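Local coordinates for protein tapirin (Caldicellulosiruptor hydrothermalis, PDB 6N2C) that probably binds cellulose as an adhesion protein and has a C-terminal domain built as a long parallel beta-helix that carries a zinc ion, at residues F313-L319 with L334-E340; L389-V395 with R412-E418. Where two conformers were deposited one is given. Numbering follows the deposited sequence.

Interaction 1: residues F313-L319 with L334-E340; sequences FAYFNKL and LFGGDIE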
# COMPACT_ATOMS: atom_id res chain seq x y z
N PHE A 313 -2.15 0.36 -13.40
CA PHE A 313 -3.20 1.33 -13.25
C PHE A 313 -3.33 1.81 -11.81
O PHE A 313 -2.83 1.16 -10.87
CB PHE A 313 -4.57 0.81 -13.75
CG PHE A 313 -5.08 -0.35 -12.97
CD1 PHE A 313 -5.70 -0.14 -11.74
CD2 PHE A 313 -4.91 -1.66 -13.42
CE1 PHE A 313 -6.16 -1.24 -10.96
CE2 PHE A 313 -5.34 -2.76 -12.61
CZ PHE A 313 -6.00 -2.53 -11.41
N ALA A 314 -4.02 2.96 -11.68
CA ALA A 314 -4.51 3.40 -10.39
C ALA A 314 -5.96 3.67 -10.51
O ALA A 314 -6.42 4.36 -11.47
CB ALA A 314 -3.72 4.64 -9.93
N TYR A 315 -6.73 3.21 -9.53
CA TYR A 315 -8.15 3.28 -9.50
C TYR A 315 -8.48 3.90 -8.19
O TYR A 315 -8.05 3.42 -7.14
CB TYR A 315 -8.75 1.86 -9.70
CG TYR A 315 -10.21 1.60 -9.62
CD1 TYR A 315 -11.18 2.62 -9.39
CD2 TYR A 315 -10.73 0.28 -9.80
CE1 TYR A 315 -12.54 2.29 -9.27
CE2 TYR A 315 -12.06 0.01 -9.69
CZ TYR A 315 -12.96 0.98 -9.42
OH TYR A 315 -14.28 0.68 -9.35
N PHE A 316 -9.29 4.98 -8.18
CA PHE A 316 -9.46 5.83 -6.99
C PHE A 316 -10.78 6.57 -7.05
O PHE A 316 -11.36 6.72 -8.14
CB PHE A 316 -8.31 6.92 -6.88
CG PHE A 316 -8.15 7.69 -8.17
CD1 PHE A 316 -8.99 8.75 -8.47
CD2 PHE A 316 -7.30 7.19 -9.14
CE1 PHE A 316 -8.89 9.39 -9.71
CE2 PHE A 316 -7.22 7.81 -10.37
CZ PHE A 316 -8.00 8.89 -10.64
N ASN A 317 -11.28 7.00 -5.90
CA ASN A 317 -12.39 7.91 -5.88
C ASN A 317 -11.91 9.39 -6.05
O ASN A 317 -12.67 10.24 -6.60
CB ASN A 317 -13.26 7.73 -4.64
CG ASN A 317 -14.01 6.43 -4.68
OD1 ASN A 317 -14.49 6.03 -5.77
ND2 ASN A 317 -14.02 5.70 -3.56
N LYS A 318 -10.77 9.70 -5.45
CA LYS A 318 -10.18 11.07 -5.52
C LYS A 318 -8.65 10.97 -5.67
O LYS A 318 -7.98 10.16 -5.00
CB LYS A 318 -10.52 11.95 -4.33
CG LYS A 318 -10.06 13.39 -4.49
CD LYS A 318 -10.83 14.13 -5.60
CE LYS A 318 -10.16 15.41 -6.07
NZ LYS A 318 -10.33 16.47 -4.98
N LEU A 319 -8.10 11.73 -6.64
CA LEU A 319 -6.69 11.86 -6.83
C LEU A 319 -6.42 13.41 -6.75
O LEU A 319 -6.96 14.16 -7.54
CB LEU A 319 -6.32 11.35 -8.23
CG LEU A 319 -4.90 11.62 -8.70
CD1 LEU A 319 -3.82 11.16 -7.73
CD2 LEU A 319 -4.70 11.07 -10.06
N LEU A 334 -5.38 5.57 -15.62
CA LEU A 334 -6.02 6.05 -14.41
C LEU A 334 -7.48 5.81 -14.52
O LEU A 334 -8.12 6.18 -15.55
CB LEU A 334 -5.78 7.55 -14.21
CG LEU A 334 -4.34 7.98 -13.92
CD1 LEU A 334 -4.27 9.47 -13.66
CD2 LEU A 334 -3.85 7.26 -12.70
N PHE A 335 -8.11 5.31 -13.45
CA PHE A 335 -9.54 5.10 -13.36
C PHE A 335 -10.10 5.92 -12.19
O PHE A 335 -10.03 5.46 -11.02
CB PHE A 335 -9.93 3.58 -13.17
CG PHE A 335 -9.42 2.67 -14.28
CD1 PHE A 335 -10.06 2.68 -15.48
CD2 PHE A 335 -8.31 1.90 -14.14
CE1 PHE A 335 -9.65 1.86 -16.53
CE2 PHE A 335 -7.87 1.11 -15.17
CZ PHE A 335 -8.55 1.07 -16.38
N GLY A 336 -10.66 7.10 -12.46
CA GLY A 336 -11.34 7.86 -11.49
C GLY A 336 -12.81 7.67 -11.52
O GLY A 336 -13.31 6.97 -12.47
N GLY A 337 -13.57 8.31 -10.62
CA GLY A 337 -13.09 9.20 -9.59
C GLY A 337 -12.87 10.59 -10.12
O GLY A 337 -12.81 10.82 -11.36
N ASP A 338 -12.61 11.51 -9.19
CA ASP A 338 -12.29 12.87 -9.56
C ASP A 338 -10.80 13.09 -9.41
O ASP A 338 -10.13 12.53 -8.51
CB ASP A 338 -13.06 13.86 -8.63
CG ASP A 338 -14.57 13.77 -8.77
OD1 ASP A 338 -15.10 13.36 -9.82
OD2 ASP A 338 -15.21 14.22 -7.82
N ILE A 339 -10.29 13.96 -10.28
CA ILE A 339 -8.91 14.28 -10.32
C ILE A 339 -8.80 15.80 -10.17
O ILE A 339 -9.51 16.54 -10.88
CB ILE A 339 -8.35 13.92 -11.64
CG1 ILE A 339 -8.44 12.41 -11.92
CG2 ILE A 339 -6.88 14.28 -11.69
CD1 ILE A 339 -7.74 11.95 -13.22
N GLU A 340 -7.93 16.27 -9.25
CA GLU A 340 -7.78 17.72 -9.07
C GLU A 340 -6.28 18.01 -9.04
O GLU A 340 -5.54 17.43 -8.22
CB GLU A 340 -8.52 18.16 -7.81
CG GLU A 340 -8.31 19.63 -7.49
CD GLU A 340 -9.02 20.02 -6.18
OE1 GLU A 340 -9.80 19.22 -5.60
OE2 GLU A 340 -8.85 21.16 -5.78

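Interaction 2: residues L389-V395 with R412-E418; sequences LNVKKIV and RVSDKIE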
# COMPACT_ATOMS: atom_id res chain seq x y z
N LEU A 389 -1.25 22.24 -20.30
CA LEU A 389 -1.81 20.97 -20.76
C LEU A 389 -1.17 20.62 -22.07
O LEU A 389 -1.12 21.47 -22.97
CB LEU A 389 -3.29 21.06 -21.03
CG LEU A 389 -4.29 21.42 -19.97
CD1 LEU A 389 -5.67 21.27 -20.58
CD2 LEU A 389 -4.06 20.45 -18.81
N ASN A 390 -0.62 19.44 -22.15
CA ASN A 390 -0.01 18.93 -23.37
C ASN A 390 -0.49 17.47 -23.56
O ASN A 390 0.13 16.53 -22.98
CB ASN A 390 1.50 19.05 -23.25
CG ASN A 390 2.22 18.53 -24.47
OD1 ASN A 390 1.65 18.50 -25.57
ND2 ASN A 390 3.42 18.07 -24.27
N VAL A 391 -1.55 17.27 -24.34
CA VAL A 391 -2.17 15.98 -24.47
C VAL A 391 -2.58 15.71 -25.88
O VAL A 391 -2.48 16.61 -26.75
CB VAL A 391 -3.39 15.85 -23.55
CG1 VAL A 391 -3.00 16.20 -22.13
CG2 VAL A 391 -4.52 16.81 -23.95
N LYS A 392 -3.02 14.49 -26.13
CA LYS A 392 -3.48 14.16 -27.49
C LYS A 392 -4.96 14.47 -27.69
O LYS A 392 -5.33 15.07 -28.70
CB LYS A 392 -3.16 12.72 -27.78
CG LYS A 392 -3.54 12.24 -29.18
CD LYS A 392 -2.84 10.95 -29.57
CE LYS A 392 -3.58 9.73 -29.07
NZ LYS A 392 -2.80 8.49 -29.32
N LYS A 393 -5.82 13.98 -26.82
CA LYS A 393 -7.26 14.19 -26.96
C LYS A 393 -7.94 14.29 -25.62
O LYS A 393 -7.56 13.61 -24.67
CB LYS A 393 -7.92 13.04 -27.78
CG LYS A 393 -9.41 13.16 -28.04
CD LYS A 393 -9.95 11.97 -28.84
CE LYS A 393 -11.34 12.23 -29.36
NZ LYS A 393 -11.88 11.00 -30.05
N ILE A 394 -8.94 15.17 -25.54
CA ILE A 394 -9.81 15.21 -24.37
C ILE A 394 -11.22 14.97 -24.88
O ILE A 394 -11.67 15.58 -25.87
CB ILE A 394 -9.71 16.53 -23.63
CG1 ILE A 394 -8.27 16.81 -23.19
CG2 ILE A 394 -10.73 16.67 -22.50
CD1 ILE A 394 -8.03 18.19 -22.58
N VAL A 395 -11.94 14.15 -24.16
CA VAL A 395 -13.35 13.87 -24.38
C VAL A 395 -14.08 14.35 -23.17
O VAL A 395 -13.80 13.89 -22.08
CB VAL A 395 -13.56 12.35 -24.59
CG1 VAL A 395 -15.04 12.02 -24.69
CG2 VAL A 395 -12.87 11.92 -25.85
N ARG A 412 -2.05 22.69 -25.21
CA ARG A 412 -1.77 22.02 -26.48
C ARG A 412 -2.52 20.69 -26.53
O ARG A 412 -2.42 19.86 -25.60
CB ARG A 412 -0.27 21.79 -26.66
CG ARG A 412 0.57 23.09 -26.75
CD ARG A 412 1.75 23.07 -25.77
NE ARG A 412 2.87 22.19 -26.18
CZ ARG A 412 3.82 21.69 -25.36
NH1 ARG A 412 3.83 21.93 -24.06
NH2 ARG A 412 4.78 20.95 -25.87
N VAL A 413 -3.26 20.49 -27.62
CA VAL A 413 -4.09 19.26 -27.82
C VAL A 413 -3.90 18.91 -29.27
O VAL A 413 -4.42 19.60 -30.17
CB VAL A 413 -5.59 19.47 -27.49
CG1 VAL A 413 -6.37 18.15 -27.62
CG2 VAL A 413 -5.76 20.01 -26.06
N SER A 414 -3.20 17.81 -29.51
CA SER A 414 -2.80 17.50 -30.89
C SER A 414 -3.94 16.96 -31.76
O SER A 414 -3.98 17.21 -33.00
CB SER A 414 -1.58 16.59 -30.88
OG SER A 414 -1.91 15.33 -30.39
N ASP A 415 -4.91 16.30 -31.18
CA ASP A 415 -6.07 15.83 -31.92
C ASP A 415 -7.21 16.83 -31.69
O ASP A 415 -7.41 17.75 -32.50
CB ASP A 415 -6.45 14.41 -31.53
CG ASP A 415 -7.73 13.89 -32.20
OD1 ASP A 415 -8.28 14.49 -33.17
OD2 ASP A 415 -8.27 12.83 -31.76
N LYS A 416 -7.96 16.68 -30.59
CA LYS A 416 -9.11 17.54 -30.38
C LYS A 416 -9.60 17.48 -28.97
O LYS A 416 -9.25 16.53 -28.22
CB LYS A 416 -10.26 17.17 -31.35
CG LYS A 416 -10.91 15.77 -31.12
CD LYS A 416 -12.10 15.52 -32.03
CE LYS A 416 -11.68 15.36 -33.48
NZ LYS A 416 -10.81 14.19 -33.82
N ILE A 417 -10.43 18.47 -28.61
CA ILE A 417 -11.24 18.42 -27.42
C ILE A 417 -12.64 18.16 -27.95
O ILE A 417 -13.33 19.09 -28.45
CB ILE A 417 -11.15 19.69 -26.59
CG1 ILE A 417 -9.70 19.97 -26.13
CG2 ILE A 417 -12.16 19.70 -25.43
CD1 ILE A 417 -9.47 21.36 -25.57
N GLU A 418 -13.12 16.93 -27.79
CA GLU A 418 -14.44 16.53 -28.25
C GLU A 418 -15.39 16.64 -27.11
O GLU A 418 -15.17 16.03 -26.05
CB GLU A 418 -14.36 15.09 -28.76
CG GLU A 418 -15.69 14.58 -29.32
CD GLU A 418 -15.68 13.17 -29.83
OE1 GLU A 418 -14.66 12.52 -29.63
OE2 GLU A 418 -16.72 12.72 -30.45
O HOH W 1 1.70 22.69 -22.28
O HOH W 2 3.50 19.87 -27.86
O HOH W 3 -10.17 11.30 -32.43

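Interaction 1: residues F313-L319 with L334-E340
Two successive coils of a parallel beta-helix turn the same corner here, in register from Ala314 opposite Leu334 (CA to CA 5.0 Å) to Leu319 opposite Ile339 (4.8 Å). Before the corner, Phe335 N donates to Ala314 O at 2.8 Å and Phe316 N to Phe335 O at 3.0 Å. After it the ladder resumes, with Asp338 N to Asn317 O, Leu319 N to Asp338 O and Glu340 N to Leu319 O, each 2.9 Å. At the bend Phe316 O receives CA-H contacts, from Gly336 CA at 3.5 Å and Gly337 CA at 3.4 Å. Gly336 O is hydrogen-bonded by Tyr446 OH, and the Tyr446 ring stacks on Tyr315. Gly337 follows a cis peptide, with phi 83°; an ideal CB there would lie 2.2 Å from Phe316 O, a clash. The Phe316 ring fills the inside of the corner, its CZ 3.8 Å from Ile339 CG1.

Several outward polar groups have partners. Lys318 NZ forms a salt bridge with Glu340 OE1 at 2.9 Å and bonds to Asn320, while Glu340 OE2 pairs with Arg342. Asp338 OD1 accepts from Asn359 N, and Asn317 ND2 donates to Asp296. Phe335 turns its edge to the face of Phe313 (centroids 5.7 Å, planes at 71°).

Ala314 and Leu334 before the corner, and Leu319 and Ile339 after it, point inward from two adjoining sheets; Leu334 and Ile339 touch Val355 of strand 354-356. Pro447 covers Phe313, Tyr315 and Phe335 on the outside, and strands 293-294 and 297-300 precede segment 313-319 in the stack.

Interaction 2: residues L389-V395 with R412-E418
Arg412 has its guanidinium overlapped by Asn390, whose ND2 sits over one face, 3.6 Å from Arg412 NH2 in the conformer given. Two waters join the strands beside this overlap: one accepts from Arg412 NH1 (2.9 Å) and donates weakly to Leu389 O (3.1 Å), the other donates to Asn390 OD1 (3.2 Å) and accepts weakly from Arg412 NH2 (2.6 Å).

Beneath them runs a parallel ladder: Arg412 N to Leu389 O at 2.7 Å, Val391 N to Arg412 O at 3.0 Å and Ser414 N to Val391 O at 3.1 Å. The corner is one residue longer in 412-418, so the pairing moves on by one between Val391–Val413 and Ile394–Ile417; Asp415 N bonds Lys392 O (2.8 Å) across it. Ile394 N to Lys416 O (3.0 Å) and Glu418 N to Ile394 O (2.8 Å) tie the next strands, whose axes lie 4.7 Å apart at 7°.

Charges line the outer face. Lys393 NZ makes a salt bridge, weak as a hydrogen bond, to Glu418 OE1 at 3.2 Å, and Asp415 OD1 holds Lys416 NZ at 2.6 Å; Glu418 OE2 bonds Asn437.

Val391, Val413, Ile394 and Ile417 point into the beta-helix interior. Strands 368-371 and 374-378, of the preceding coil, border 389-395 on the side away from 412-418, Ile417 meets Phe434 of strand 434-436, and strand 411-413 is outermost in its sheet.

Interactions 1 and 2 are successive along the chain and do not touch: their centres are 19 Å apart and their nearest atoms about 10 Å. They share one long parallel sheet, in which strands 354-356 and 374-378 intervene between 333-335 and 393-396. They nevertheless mark different corners of the coil. Interaction 1 leaves this sheet for the one containing 318-321 and 338-341, whereas interaction 2 enters it from the one containing 388-391 and 411-413. Interaction 2 lies farther from the chain centre, 32 Å against 16 Å. Both are remote from the zinc site of His530, Asp532 and Glu551, and illustrate how coils stack to build the beta-helix.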